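PDB 3LEF: uncharacterized protein 4E10_S0_1Z6NA_001 (T18) from Artificial gene, which is a computationally designed scaffold on a thioredoxin-like fold, made to present the HIV 4E10 epitope and probably to induce antibodies against it. Local coordinates for residues Glu129-Val134 with Thr143-Gly148. Sequence-based numbering, arbitrary orientation.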
loop_
_atom_site.group_PDB
_atom_site.type_symbol
_atom_site.label_atom_id
_atom_site.label_comp_id
_atom_site.label_asym_id
_atom_site.label_seq_id
_atom_site.Cartn_x
_atom_site.Cartn_y
_atom_site.Cartn_z
ATOM N N GLU A 129 -13.037 -0.492 10.738
ATOM C CA GLU A 129 -13.282 0.886 10.341
ATOM C C GLU A 129 -13.392 1.828 11.533
ATOM O O GLU A 129 -12.607 2.772 11.640
ATOM C CB GLU A 129 -14.504 0.984 9.419
ATOM C CG GLU A 129 -14.502 2.228 8.530
ATOM C CD GLU A 129 -15.690 2.304 7.575
ATOM O OE1 GLU A 129 -16.746 1.704 7.870
ATOM O OE2 GLU A 129 -15.572 2.977 6.523
ATOM N N ARG A 130 -14.343 1.569 12.433
ATOM C CA ARG A 130 -14.587 2.440 13.591
ATOM C C ARG A 130 -14.969 1.713 14.879
ATOM O O ARG A 130 -15.419 0.566 14.853
ATOM C CB ARG A 130 -15.728 3.390 13.278
ATOM C CG ARG A 130 -15.401 4.393 12.236
ATOM C CD ARG A 130 -16.657 4.967 11.574
ATOM N NE ARG A 130 -16.241 5.952 10.593
ATOM C CZ ARG A 130 -17.043 6.789 9.961
ATOM N NH1 ARG A 130 -16.518 7.647 9.101
ATOM N NH2 ARG A 130 -18.354 6.769 10.176
ATOM N N PRO A 131 -14.816 2.405 16.019
ATOM C CA PRO A 131 -15.228 1.817 17.285
ATOM C C PRO A 131 -16.712 1.508 17.286
ATOM O O PRO A 131 -17.496 2.217 16.643
ATOM C CB PRO A 131 -14.888 2.908 18.310
ATOM C CG PRO A 131 -13.836 3.752 17.635
ATOM C CD PRO A 131 -14.228 3.745 16.200
ATOM N N GLN A 132 -17.100 0.454 17.991
ATOM C CA GLN A 132 -18.504 0.018 17.990
ATOM C C GLN A 132 -19.461 1.096 18.534
ATOM O O GLN A 132 -20.617 1.204 18.077
ATOM C CB GLN A 132 -18.650 -1.298 18.770
ATOM C CG GLN A 132 -19.947 -2.063 18.519
ATOM C CD GLN A 132 -20.072 -2.618 17.101
ATOM O OE1 GLN A 132 -20.950 -2.214 16.338
ATOM N NE2 GLN A 132 -19.211 -3.559 16.758
ATOM N N ALA A 133 -19.007 1.901 19.491
ATOM C CA ALA A 133 -19.866 2.973 20.018
ATOM C C ALA A 133 -20.092 4.074 18.960
ATOM O O ALA A 133 -21.085 4.800 19.010
ATOM C CB ALA A 133 -19.295 3.559 21.310
ATOM N N VAL A 134 -19.171 4.185 18.005
ATOM C CA VAL A 134 -19.314 5.124 16.901
ATOM C C VAL A 134 -20.211 4.520 15.816
ATOM O O VAL A 134 -21.050 5.211 15.245
ATOM C CB VAL A 134 -17.953 5.494 16.283
ATOM C CG1 VAL A 134 -18.145 6.285 14.979
ATOM C CG2 VAL A 134 -17.100 6.263 17.282
ATOM N N THR A 143 -19.264 12.639 14.288
ATOM C CA THR A 143 -18.613 13.945 14.230
ATOM C C THR A 143 -17.583 14.158 15.339
ATOM O O THR A 143 -16.482 14.635 15.062
ATOM C CB THR A 143 -19.638 15.059 14.289
ATOM O OG1 THR A 143 -20.489 14.948 13.148
ATOM C CG2 THR A 143 -18.957 16.426 14.285
ATOM N N ALA A 144 -17.960 13.841 16.583
ATOM C CA ALA A 144 -17.015 13.846 17.728
ATOM C C ALA A 144 -15.848 12.891 17.518
ATOM O O ALA A 144 -14.710 13.184 17.885
ATOM C CB ALA A 144 -17.754 13.492 19.031
ATOM N N TYR A 145 -16.136 11.731 16.945
ATOM C CA TYR A 145 -15.104 10.765 16.528
ATOM C C TYR A 145 -14.087 11.359 15.535
ATOM O O TYR A 145 -12.872 11.223 15.701
ATOM C CB TYR A 145 -15.787 9.543 15.896
ATOM C CG TYR A 145 -14.893 8.679 15.025
ATOM C CD1 TYR A 145 -14.008 7.785 15.587
ATOM C CD2 TYR A 145 -14.952 8.756 13.642
ATOM C CE1 TYR A 145 -13.181 6.998 14.798
ATOM C CE2 TYR A 145 -14.147 7.985 12.848
ATOM C CZ TYR A 145 -13.257 7.097 13.435
ATOM O OH TYR A 145 -12.444 6.322 12.657
ATOM N N LEU A 146 -14.577 12.009 14.490
ATOM C CA LEU A 146 -13.683 12.599 13.478
ATOM C C LEU A 146 -12.831 13.708 14.082
ATOM O O LEU A 146 -11.754 14.048 13.572
ATOM C CB LEU A 146 -14.490 13.134 12.296
ATOM C CG LEU A 146 -14.553 12.343 10.979
ATOM C CD1 LEU A 146 -14.322 10.839 11.125
ATOM C CD2 LEU A 146 -15.880 12.655 10.271
ATOM N N TRP A 147 -13.326 14.264 15.184
ATOM C CA TRP A 147 -12.599 15.274 15.941
ATOM C C TRP A 147 -11.638 14.637 16.943
ATOM O O TRP A 147 -10.859 15.333 17.571
ATOM C CB TRP A 147 -13.583 16.230 16.644
ATOM N N GLY A 148 -11.672 13.311 17.067
ATOM C CA GLY A 148 -10.787 12.584 17.964
ATOM C C GLY A 148 -11.305 12.370 19.376
ATOM O O GLY A 148 -10.526 12.187 20.300
#
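In this thioredoxin-like fold, Tyr145 of helix 139-146 lays its ring against Arg130, Pro131 and Val134, where the chain leaves edge strand 123-128 and starts the short helix 132-135. CG of Tyr145 stands anti to its backbone N (chi1 161°), which swings the ring out from the helix and across Val134 and Pro131. Val134 meets the root of that side chain: CG2 lies 3.8 Å from Tyr145 CB, while CG1 sits over one ring face. A beta-branched residue suits the place, since both methyls can press on the same aromatic. Pro131, at the N-cap position, brings CD to 3.7 Å from Tyr145 CE1; proline suits this place because CD, bonded to its N where other residues carry a hydrogen, offers an apolar surface to the aromatic ring. Its carbonyl O accepts a bond from Val134 N. Arg130 crosses the tyrosine at about a right angle, its CG 3.6 Å from Tyr145 OH and its NE 3.7 Å from Tyr145 CE2, with guanidinium and ring planes 56° apart. Asp68 OD1 of helix 67-82 forms a salt bridge with Arg130 NE and a hydrogen bond with Tyr145 OH. Three residues on from Tyr145, Gly148, with positive phi (90°), forms a Schellman motif, its N bonded to Tyr145 O at 2.8 Å; a CB here would press on the carbonyl O of Trp147, which glycine avoids.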